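Local coordinates for DHHA1 domain protein (Clostridium perfringens, PDB 3KEW) that probably hydrolyses wrongly charged tRNA-Ala, like free-standing relatives of the alanyl-tRNA synthetase editing domain, and carries a zinc ion in its presumed active site, at residues K14-E19 and V32-T37; Q97-H102 and G197-N202; G106-L111 and R140-E145; S158-K163 and E181-E186. One frame throughout, in Å; residues are numbered along the deposited sequence.

Interaction 1: K14-E19 and V32-T37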
# COMPACT_ATOMS: atom_id res chain seq x y z
N LYS A 14 10.18 -10.84 -2.23
CA LYS A 14 10.20 -10.40 -3.63
C LYS A 14 10.43 -11.53 -4.64
O LYS A 14 10.21 -11.33 -5.84
CB LYS A 14 11.22 -9.26 -3.82
CG LYS A 14 12.68 -9.62 -3.60
CD LYS A 14 13.55 -8.37 -3.82
CE LYS A 14 14.93 -8.71 -4.37
NZ LYS A 14 15.92 -9.01 -3.30
N GLU A 15 10.88 -12.69 -4.17
CA GLU A 15 10.98 -13.91 -4.98
C GLU A 15 10.39 -15.08 -4.21
O GLU A 15 10.59 -15.17 -2.98
CB GLU A 15 12.42 -14.28 -5.30
CG GLU A 15 13.21 -13.25 -6.07
CD GLU A 15 14.69 -13.55 -6.02
OE1 GLU A 15 15.48 -12.58 -5.93
OE2 GLU A 15 15.05 -14.75 -6.05
N PHE A 16 9.71 -15.97 -4.92
CA PHE A 16 9.04 -17.11 -4.32
C PHE A 16 8.78 -18.24 -5.31
O PHE A 16 8.96 -18.08 -6.53
CB PHE A 16 7.73 -16.69 -3.63
CG PHE A 16 6.66 -16.21 -4.58
CD1 PHE A 16 5.57 -17.02 -4.87
CD2 PHE A 16 6.73 -14.95 -5.18
CE1 PHE A 16 4.58 -16.60 -5.75
CE2 PHE A 16 5.75 -14.52 -6.06
CZ PHE A 16 4.66 -15.35 -6.34
N LYS A 17 8.39 -19.39 -4.77
CA LYS A 17 8.08 -20.58 -5.55
C LYS A 17 6.58 -20.73 -5.65
O LYS A 17 5.85 -20.57 -4.66
CB LYS A 17 8.73 -21.83 -4.92
CG LYS A 17 10.01 -22.32 -5.60
CD LYS A 17 11.09 -21.27 -5.74
CE LYS A 17 12.37 -21.81 -6.38
NZ LYS A 17 12.23 -22.06 -7.84
N GLY A 18 6.11 -21.02 -6.85
CA GLY A 18 4.68 -21.13 -7.06
C GLY A 18 4.31 -22.24 -8.01
O GLY A 18 5.13 -22.68 -8.83
N GLU A 19 3.07 -22.69 -7.89
CA GLU A 19 2.52 -23.71 -8.76
C GLU A 19 1.24 -23.18 -9.37
O GLU A 19 0.33 -22.75 -8.65
CB GLU A 19 2.25 -25.00 -7.98
CG GLU A 19 1.78 -26.17 -8.84
CD GLU A 19 1.29 -27.37 -8.04
OE1 GLU A 19 1.46 -27.40 -6.80
OE2 GLU A 19 0.72 -28.29 -8.66
N VAL A 32 -3.69 -16.91 -15.00
CA VAL A 32 -3.34 -18.04 -14.12
C VAL A 32 -3.60 -17.82 -12.63
O VAL A 32 -3.49 -16.70 -12.11
CB VAL A 32 -1.87 -18.55 -14.34
CG1 VAL A 32 -1.61 -18.90 -15.81
CG2 VAL A 32 -0.82 -17.56 -13.83
N LEU A 33 -3.97 -18.90 -11.95
CA LEU A 33 -4.09 -18.92 -10.50
C LEU A 33 -2.84 -19.63 -9.98
O LEU A 33 -2.28 -20.48 -10.69
CB LEU A 33 -5.35 -19.68 -10.08
CG LEU A 33 -6.30 -19.00 -9.10
CD1 LEU A 33 -7.64 -19.73 -9.08
CD2 LEU A 33 -5.72 -18.92 -7.69
N LEU A 34 -2.40 -19.26 -8.78
CA LEU A 34 -1.22 -19.86 -8.14
C LEU A 34 -1.59 -20.41 -6.77
O LEU A 34 -2.56 -19.95 -6.16
CB LEU A 34 -0.11 -18.82 -7.98
CG LEU A 34 1.06 -18.70 -8.96
CD1 LEU A 34 0.67 -18.84 -10.42
CD2 LEU A 34 1.77 -17.37 -8.74
N ASP A 35 -0.84 -21.41 -6.30
CA ASP A 35 -1.07 -22.00 -4.97
C ASP A 35 -0.78 -20.97 -3.87
O ASP A 35 -1.51 -20.89 -2.88
CB ASP A 35 -0.26 -23.30 -4.78
CG ASP A 35 1.26 -23.08 -4.72
OD1 ASP A 35 1.88 -23.57 -3.74
OD2 ASP A 35 1.85 -22.45 -5.62
N GLN A 36 0.28 -20.19 -4.07
CA GLN A 36 0.66 -19.09 -3.18
C GLN A 36 1.19 -17.93 -4.03
O GLN A 36 1.86 -18.15 -5.03
CB GLN A 36 1.72 -19.54 -2.16
CG GLN A 36 3.09 -19.92 -2.70
CD GLN A 36 3.99 -20.52 -1.63
OE1 GLN A 36 3.73 -20.40 -0.43
NE2 GLN A 36 5.06 -21.17 -2.06
N THR A 37 0.86 -16.71 -3.63
CA THR A 37 1.35 -15.55 -4.39
C THR A 37 1.79 -14.38 -3.52
O THR A 37 1.20 -14.10 -2.47
CB THR A 37 0.35 -15.13 -5.52
OG1 THR A 37 0.99 -14.19 -6.39
CG2 THR A 37 -0.94 -14.54 -4.96
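Asp-35 and Glu-19 share a reciprocal pair of hydrogen bonds. The backbone N of Asp-35 donates to Glu-19 O (2.9 Å), while Glu-19 N donates back to Asp-35 OD2 at 2.6 Å. That N-H meets OD2 from above the carboxylate plane, 36° out of it. CG of Asp-35 lies between the backbone N and the carbonyl carbon (chi1 68°), on the side of Glu-19. Gln-36 is turned likewise at chi1, but its chain then runs extended, and its amide NE2 donates to Lys-17 O at 2.8 Å with an N-H...O angle of 153°. These side-chain bonds stand in for regular strand pairing where residues 32-37 turn between strands 29-34 and 36-37. Beside these bonds, Phe-16 and Thr-37 lie side by side, pointing the same way. The Phe-16 ring presents its edge to the backbone, CE1 lying 3.2 Å from Gln-36 O; CE1 of Phe-16 is also 4.2 Å from Leu-34 CD2. The contact sits where the hairpin of strands 15-26 and 29-34 splays apart within the six-stranded barrel; strand 82-86 pairs with Phe-16 and Gly-18, and His-70 of strand 67-72 bonds the Thr-37 hydroxyl.

Interaction 2: Q97-H102 and G197-N202. With ZN (zinc ion), chain C.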
# COMPACT_ATOMS: atom_id res chain seq x y z
N GLN A 97 4.75 5.43 -1.04
CA GLN A 97 3.72 6.48 -1.24
C GLN A 97 2.52 6.32 -0.33
O GLN A 97 1.94 7.31 0.12
CB GLN A 97 3.23 6.56 -2.68
CG GLN A 97 4.31 6.66 -3.74
CD GLN A 97 5.51 7.50 -3.33
OE1 GLN A 97 5.39 8.68 -2.99
NE2 GLN A 97 6.70 6.88 -3.40
N HIS A 98 2.14 5.07 -0.06
CA HIS A 98 0.98 4.78 0.78
C HIS A 98 1.27 5.08 2.25
O HIS A 98 0.47 5.75 2.91
CB HIS A 98 0.53 3.33 0.60
CG HIS A 98 -0.89 3.07 1.02
ND1 HIS A 98 -1.62 2.02 0.52
CD2 HIS A 98 -1.71 3.72 1.88
CE1 HIS A 98 -2.83 2.02 1.06
NE2 HIS A 98 -2.91 3.05 1.89
N LEU A 99 2.39 4.57 2.76
CA LEU A 99 2.79 4.87 4.14
C LEU A 99 3.08 6.37 4.29
O LEU A 99 2.76 6.96 5.31
CB LEU A 99 3.99 4.01 4.59
CG LEU A 99 4.62 4.31 5.97
CD1 LEU A 99 3.61 4.15 7.10
CD2 LEU A 99 5.86 3.47 6.27
N GLY A 100 3.69 6.97 3.26
CA GLY A 100 3.89 8.41 3.20
C GLY A 100 2.62 9.22 3.46
O GLY A 100 2.63 10.15 4.27
N GLN A 101 1.53 8.84 2.80
CA GLN A 101 0.21 9.41 3.07
C GLN A 101 -0.24 9.23 4.52
O GLN A 101 -0.66 10.19 5.16
CB GLN A 101 -0.85 8.86 2.12
CG GLN A 101 -2.26 9.39 2.38
CD GLN A 101 -3.11 8.41 3.14
OE1 GLN A 101 -3.27 7.28 2.70
NE2 GLN A 101 -3.63 8.82 4.31
N HIS A 102 -0.16 8.00 5.03
CA HIS A 102 -0.55 7.69 6.42
C HIS A 102 0.25 8.52 7.43
O HIS A 102 -0.30 8.98 8.45
CB HIS A 102 -0.31 6.21 6.74
CG HIS A 102 -1.39 5.29 6.26
ND1 HIS A 102 -2.00 4.37 7.08
CD2 HIS A 102 -1.95 5.13 5.03
CE1 HIS A 102 -2.90 3.69 6.39
NE2 HIS A 102 -2.89 4.13 5.14
N GLY A 197 -3.81 -1.82 2.41
CA GLY A 197 -2.56 -1.60 1.70
C GLY A 197 -1.45 -2.54 2.12
O GLY A 197 -1.55 -3.24 3.13
N VAL A 198 -0.39 -2.56 1.32
CA VAL A 198 0.87 -3.21 1.66
C VAL A 198 1.91 -2.13 2.00
O VAL A 198 2.33 -1.35 1.13
CB VAL A 198 1.33 -4.18 0.52
CG1 VAL A 198 2.80 -4.59 0.68
CG2 VAL A 198 0.43 -5.42 0.50
N HIS A 199 2.28 -2.07 3.27
CA HIS A 199 3.14 -1.03 3.82
C HIS A 199 4.54 -1.54 4.18
O HIS A 199 4.72 -2.73 4.45
CB HIS A 199 2.46 -0.42 5.05
CG HIS A 199 1.24 0.39 4.73
ND1 HIS A 199 1.26 1.76 4.65
CD2 HIS A 199 -0.02 0.01 4.41
CE1 HIS A 199 0.06 2.20 4.33
NE2 HIS A 199 -0.74 1.16 4.17
N PRO A 200 5.55 -0.64 4.20
CA PRO A 200 6.84 -0.99 4.81
C PRO A 200 6.67 -1.25 6.31
O PRO A 200 5.64 -0.91 6.88
CB PRO A 200 7.70 0.25 4.57
CG PRO A 200 7.04 0.97 3.41
CD PRO A 200 5.58 0.73 3.64
N ARG A 201 7.66 -1.88 6.94
CA ARG A 201 7.52 -2.26 8.35
C ARG A 201 8.08 -1.23 9.31
O ARG A 201 7.98 -1.39 10.53
CB ARG A 201 8.16 -3.63 8.62
CG ARG A 201 7.23 -4.80 8.35
CD ARG A 201 7.77 -6.07 8.98
NE ARG A 201 7.39 -7.25 8.21
CZ ARG A 201 7.51 -8.50 8.64
NH1 ARG A 201 7.99 -8.76 9.85
NH2 ARG A 201 7.14 -9.50 7.85
N ASN A 202 8.68 -0.18 8.75
CA ASN A 202 9.13 0.96 9.54
C ASN A 202 9.08 2.27 8.76
O ASN A 202 9.01 2.27 7.53
CB ASN A 202 10.52 0.70 10.15
CG ASN A 202 11.56 0.30 9.11
OD1 ASN A 202 11.84 1.04 8.16
ND2 ASN A 202 12.16 -0.87 9.30
ZN ZN C . -4.43 3.37 3.62
O HOH W 1 -4.93 5.62 3.40
O HOH W 2 -6.13 3.60 5.05
O HOH W 3 -6.14 3.00 1.97
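His-98 is the first residue of 97-102 to touch the loop 197-202, and it turns one ring face to His-199. NE2 of His-199 stands 3.5 Å above that ring plane, over its centre, and the two planes meet at 52°, an edge-to-face pair. CG of His-98 lies anti to the backbone N (chi1 -160°). NE2 of His-98 binds zinc at 2.3 Å. The other ring nitrogen, ND1, is hydrogen-bonded to Gln-46 OE1, which together with the zinc bond holds the ring's rotation. Leu-99 follows: its CB lies in plane at the edge of the His-199 ring, 3.5 Å from ND1, and also meets Pro-200 CD at 3.8 Å. Farther out, CD2 of Leu-99 approaches Asn-202 O at 3.6 Å. One helical turn after His-98, His-102 again offers a ring face: CE1 of His-199 sits 3.6 Å above it, over the centre, with planes at 64°. Its NE2 is the second helical zinc ligand, also at 2.3 Å. The His-199 imidazole thus wedges its edge between two metal-bound rings without binding the metal itself. Cys-195 and three waters complete the zinc shell. Spacing and partners match the HxxxH and CxxxH motifs of the alanyl- and threonyl-tRNA synthetase editing domains, in which the last histidine is commonly a further ligand; here that position, His-199, flanks the site as part of an aromatic cluster, in a pocket consistent with an editing centre.

Interaction 3: G106-L111 and R140-E145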
# COMPACT_ATOMS: atom_id res chain seq x y z
N GLY A 106 -1.21 11.44 9.85
CA GLY A 106 -1.01 11.26 11.29
C GLY A 106 -0.31 12.44 11.93
O GLY A 106 -0.61 12.79 13.08
N CYS A 107 0.62 13.05 11.20
CA CYS A 107 1.33 14.26 11.66
C CYS A 107 0.41 15.47 11.68
O CYS A 107 0.39 16.22 12.66
CB CYS A 107 2.56 14.55 10.79
SG CYS A 107 3.92 13.44 11.05
N PHE A 108 -0.37 15.66 10.62
CA PHE A 108 -1.37 16.73 10.59
C PHE A 108 -2.36 16.68 11.75
O PHE A 108 -2.69 17.72 12.33
CB PHE A 108 -2.11 16.76 9.27
CG PHE A 108 -1.41 17.54 8.21
CD1 PHE A 108 -1.32 18.93 8.29
CD2 PHE A 108 -0.84 16.90 7.12
CE1 PHE A 108 -0.67 19.66 7.30
CE2 PHE A 108 -0.19 17.62 6.12
CZ PHE A 108 -0.11 19.01 6.22
N TYR A 109 -2.83 15.48 12.10
CA TYR A 109 -3.75 15.32 13.21
C TYR A 109 -3.06 15.48 14.56
O TYR A 109 -3.61 16.11 15.47
CB TYR A 109 -4.46 13.95 13.16
CG TYR A 109 -5.54 13.82 14.21
CD1 TYR A 109 -6.81 14.35 14.00
CD2 TYR A 109 -5.28 13.19 15.43
CE1 TYR A 109 -7.81 14.25 14.97
CE2 TYR A 109 -6.26 13.09 16.41
CZ TYR A 109 -7.52 13.62 16.17
OH TYR A 109 -8.50 13.51 17.13
N ASP A 110 -1.88 14.89 14.70
CA ASP A 110 -1.13 14.95 15.96
C ASP A 110 -0.72 16.39 16.31
O ASP A 110 -0.87 16.81 17.45
CB ASP A 110 0.10 14.05 15.92
CG ASP A 110 0.91 14.11 17.19
OD1 ASP A 110 2.04 14.64 17.14
OD2 ASP A 110 0.41 13.66 18.24
N LEU A 111 -0.23 17.13 15.31
CA LEU A 111 0.22 18.50 15.53
C LEU A 111 -0.92 19.52 15.62
O LEU A 111 -0.95 20.32 16.55
CB LEU A 111 1.22 18.92 14.44
CG LEU A 111 2.55 18.19 14.29
CD1 LEU A 111 3.34 18.82 13.16
CD2 LEU A 111 3.36 18.18 15.58
N ARG A 140 4.49 23.17 6.16
CA ARG A 140 5.94 22.93 6.29
C ARG A 140 6.33 22.34 7.65
O ARG A 140 7.28 21.58 7.74
CB ARG A 140 6.77 24.18 5.97
CG ARG A 140 6.68 24.65 4.52
CD ARG A 140 7.17 23.62 3.54
NE ARG A 140 6.92 24.03 2.16
CZ ARG A 140 7.03 23.24 1.10
NH1 ARG A 140 7.38 21.97 1.25
NH2 ARG A 140 6.78 23.71 -0.11
N GLU A 141 5.58 22.68 8.71
CA GLU A 141 5.80 22.06 10.02
C GLU A 141 5.42 20.57 10.04
O GLU A 141 6.04 19.77 10.74
CB GLU A 141 5.05 22.82 11.11
CG GLU A 141 5.75 24.09 11.56
CD GLU A 141 4.90 24.96 12.49
OE1 GLU A 141 3.75 24.59 12.80
OE2 GLU A 141 5.40 26.03 12.90
N ALA A 142 4.39 20.21 9.27
CA ALA A 142 3.98 18.80 9.18
C ALA A 142 4.98 17.98 8.36
O ALA A 142 5.33 16.87 8.76
CB ALA A 142 2.57 18.69 8.60
N GLU A 143 5.44 18.54 7.25
CA GLU A 143 6.54 17.99 6.45
C GLU A 143 7.81 17.73 7.28
O GLU A 143 8.43 16.67 7.17
CB GLU A 143 6.86 18.93 5.29
CG GLU A 143 7.90 18.39 4.29
CD GLU A 143 8.35 19.41 3.26
OE1 GLU A 143 8.49 19.05 2.07
OE2 GLU A 143 8.56 20.59 3.62
N LYS A 144 8.17 18.70 8.12
CA LYS A 144 9.33 18.60 9.00
C LYS A 144 9.17 17.47 10.00
O LYS A 144 10.08 16.65 10.19
CB LYS A 144 9.54 19.93 9.73
CG LYS A 144 10.95 20.16 10.26
CD LYS A 144 11.07 21.54 10.89
CE LYS A 144 12.49 21.85 11.34
NZ LYS A 144 12.57 23.16 12.04
N GLU A 145 8.00 17.42 10.64
CA GLU A 145 7.69 16.40 11.63
C GLU A 145 7.63 14.99 11.03
O GLU A 145 8.10 14.03 11.64
CB GLU A 145 6.39 16.75 12.36
CG GLU A 145 5.90 15.73 13.38
CD GLU A 145 6.61 15.81 14.73
OE1 GLU A 145 7.55 16.61 14.89
OE2 GLU A 145 6.20 15.07 15.65
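Glu-145 reaches across to Leu-111 and Cys-107, and its chain can be traced atom by atom. CB meets Leu-111 CD1 at 3.8 Å. CG, anti to the backbone N (chi1 177°), turns toward the other helix and touches Cys-107 SG, also at 3.8 Å. A bend at chi2 (81°) then brings CD to Leu-111 CD2, 4.1 Å away; CB, CG and the carboxylate carbon CD all lie against Leu-111, and the oxygens lead on. At the tip, OE2 comes to 4.4 Å from Asp-110 OD1, a proximity of like charges probably eased by Arg-148, which forms a salt bridge with the same oxygen. The contact belongs to a steep helix-on-helix crossing of helices 88-112 and 136-152: the axes of the two short segments approach to 9.1 Å, and their directions differ by 114°. Where they come nearest, the small Ala-142 fits against Cys-107 and Phe-108. Its CB stands 3.5 Å above the Phe-108 ring plane, over the centre, a CH-pi contact. Leu-111 CD1 flanks this spot, lying 3.7 Å from Glu-141 O. Leu-134 touches Phe-108 as well, and Ala-146 and Leu-149, farther along helix 136-152, continue the packing around Cys-107.

Interaction 4: S158-K163 and E181-E186; sequences SYAPSK and EIRIVE
Tyr-159 and Ile-184 satisfy each other's backbone groups in full. Ile-184 N donates to Tyr-159 O at 2.7 Å, nearly straight at 172°, and Tyr-159 N donates to Ile-184 O at 3.0 Å with an angle of 166°. Ile-184 O also receives the CA-H of Ser-158, its CA lying 3.3 Å away. The tyrosine hydroxyl donates to Glu-186 OE1 at 2.8 Å, reaching that oxygen on the anti side of the carboxylate and 32° out of its plane. CG of Tyr-159 takes the position between backbone N and carbonyl carbon, and the ring folds back over its neighbour: Ile-184 CB lies over one face, displaced toward the rim, while CG2 meets the hydroxyl. This is an antiparallel ladder in a three-stranded sheet. Ser-158 and Val-185 form the adjoining non-hydrogen-bonded pair, with OG of Ser-158 beside Val-185 CG2 on the face away from Tyr-159 and Ile-184. Strand 184-187 is the middle strand, for Val-185 bonds to Asn-193 through the backbone on its other edge, and Arg-183 to Cys-195. Past the ladder, Ile-182 O receives the CA-H of Ala-160 (CA to O 3.6 Å), and Pro-161 CD packs against the same oxygen at 3.3 Å. The bent Arg-183 chain lays a guanidinium face over the peptide joining Tyr-159 to Ala-160. At its edge NH1 forms a long salt bridge to Glu-181 OE1, 3.9 Å, and Tyr-8 adds a cation-pi contact.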
# COMPACT_ATOMS: atom_id res chain seq x y z
N SER A 158 1.44 -4.10 10.35
CA SER A 158 0.29 -4.51 9.53
C SER A 158 -0.22 -5.88 9.99
O SER A 158 0.51 -6.87 9.94
CB SER A 158 0.65 -4.56 8.04
OG SER A 158 1.01 -3.28 7.57
N TYR A 159 -1.48 -5.93 10.42
CA TYR A 159 -2.04 -7.16 10.99
C TYR A 159 -3.55 -7.29 10.77
O TYR A 159 -4.24 -6.29 10.56
CB TYR A 159 -1.68 -7.30 12.48
CG TYR A 159 -2.06 -6.13 13.37
CD1 TYR A 159 -3.22 -6.16 14.14
CD2 TYR A 159 -1.23 -5.01 13.47
CE1 TYR A 159 -3.56 -5.08 14.97
CE2 TYR A 159 -1.56 -3.93 14.28
CZ TYR A 159 -2.72 -3.97 15.03
OH TYR A 159 -3.04 -2.89 15.84
N ALA A 160 -4.04 -8.52 10.78
CA ALA A 160 -5.46 -8.79 10.74
C ALA A 160 -5.85 -9.29 12.13
O ALA A 160 -5.61 -10.47 12.43
CB ALA A 160 -5.79 -9.81 9.67
N PRO A 161 -6.40 -8.40 12.98
CA PRO A 161 -6.75 -8.77 14.35
C PRO A 161 -7.77 -9.90 14.41
O PRO A 161 -8.70 -9.96 13.60
CB PRO A 161 -7.39 -7.49 14.91
CG PRO A 161 -6.93 -6.40 14.06
CD PRO A 161 -6.72 -6.99 12.69
N SER A 162 -7.57 -10.80 15.37
CA SER A 162 -8.58 -11.76 15.76
C SER A 162 -9.77 -11.01 16.36
O SER A 162 -9.59 -9.94 16.95
CB SER A 162 -8.00 -12.73 16.79
OG SER A 162 -9.01 -13.59 17.29
N LYS A 163 -10.96 -11.57 16.21
CA LYS A 163 -12.21 -10.97 16.72
C LYS A 163 -12.17 -10.68 18.23
O LYS A 163 -12.86 -9.79 18.71
CB LYS A 163 -13.41 -11.85 16.37
CG LYS A 163 -13.52 -12.18 14.88
CD LYS A 163 -14.37 -13.42 14.65
CE LYS A 163 -14.27 -13.89 13.20
NZ LYS A 163 -15.14 -15.08 12.94
N GLU A 181 -12.16 -9.82 6.28
CA GLU A 181 -11.45 -9.52 7.52
C GLU A 181 -10.91 -8.08 7.52
O GLU A 181 -10.45 -7.58 6.49
CB GLU A 181 -10.32 -10.53 7.79
CG GLU A 181 -9.39 -10.78 6.60
CD GLU A 181 -7.98 -11.16 7.03
OE1 GLU A 181 -7.02 -10.56 6.49
OE2 GLU A 181 -7.83 -12.05 7.90
N ILE A 182 -10.99 -7.43 8.68
CA ILE A 182 -10.42 -6.10 8.86
C ILE A 182 -8.90 -6.22 9.02
O ILE A 182 -8.42 -6.96 9.89
CB ILE A 182 -11.08 -5.35 10.07
CG1 ILE A 182 -12.48 -4.85 9.71
CG2 ILE A 182 -10.25 -4.15 10.52
CD1 ILE A 182 -13.61 -5.68 10.28
N ARG A 183 -8.15 -5.53 8.16
CA ARG A 183 -6.70 -5.36 8.36
C ARG A 183 -6.45 -4.00 9.00
O ARG A 183 -7.14 -3.02 8.70
CB ARG A 183 -5.93 -5.43 7.04
CG ARG A 183 -6.37 -6.48 6.04
CD ARG A 183 -5.40 -7.62 5.96
NE ARG A 183 -3.99 -7.21 6.04
CZ ARG A 183 -3.03 -8.00 6.51
NH1 ARG A 183 -3.33 -9.23 6.91
NH2 ARG A 183 -1.78 -7.58 6.57
N ILE A 184 -5.45 -3.95 9.87
CA ILE A 184 -5.07 -2.72 10.55
C ILE A 184 -3.62 -2.37 10.19
O ILE A 184 -2.75 -3.26 10.15
CB ILE A 184 -5.23 -2.87 12.09
CG1 ILE A 184 -6.72 -3.02 12.48
CG2 ILE A 184 -4.56 -1.74 12.85
CD1 ILE A 184 -7.60 -1.76 12.29
N VAL A 185 -3.37 -1.10 9.88
CA VAL A 185 -2.01 -0.57 9.75
C VAL A 185 -1.77 0.47 10.84
O VAL A 185 -2.49 1.48 10.91
CB VAL A 185 -1.75 0.05 8.37
CG1 VAL A 185 -0.36 0.70 8.34
CG2 VAL A 185 -1.86 -1.01 7.29
N GLU A 186 -0.78 0.21 11.68
CA GLU A 186 -0.52 1.02 12.86
C GLU A 186 0.89 1.60 12.84
O GLU A 186 1.87 0.85 12.90
CB GLU A 186 -0.71 0.18 14.12
CG GLU A 186 -0.41 0.91 15.43
CD GLU A 186 -0.49 -0.02 16.64
OE1 GLU A 186 -0.86 -1.20 16.48
OE2 GLU A 186 -0.18 0.44 17.76

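Interaction 2 holds two of the three protein ligands of the zinc. Interaction 4 adjoins it directly: Val-185 CG2 packs on His-199 CD2 at 3.6 Å, and Val-185 CG1 lies 4.2 Å from His-102 ND1, so the sheet forms part of the second shell, the Val-185 side chain standing about 6 Å from the metal. Interaction 3 lies on the same helix, 88-112, with centres about 16 Å apart, carrying the zinc-binding helix onto helix 136-152, which leads in turn into strand 156-159 of interaction 4. Interaction 1 belongs to the separate barrel, its nearest atoms about 9 Å from interaction 2 and its centre about 40 Å from that of interaction 3.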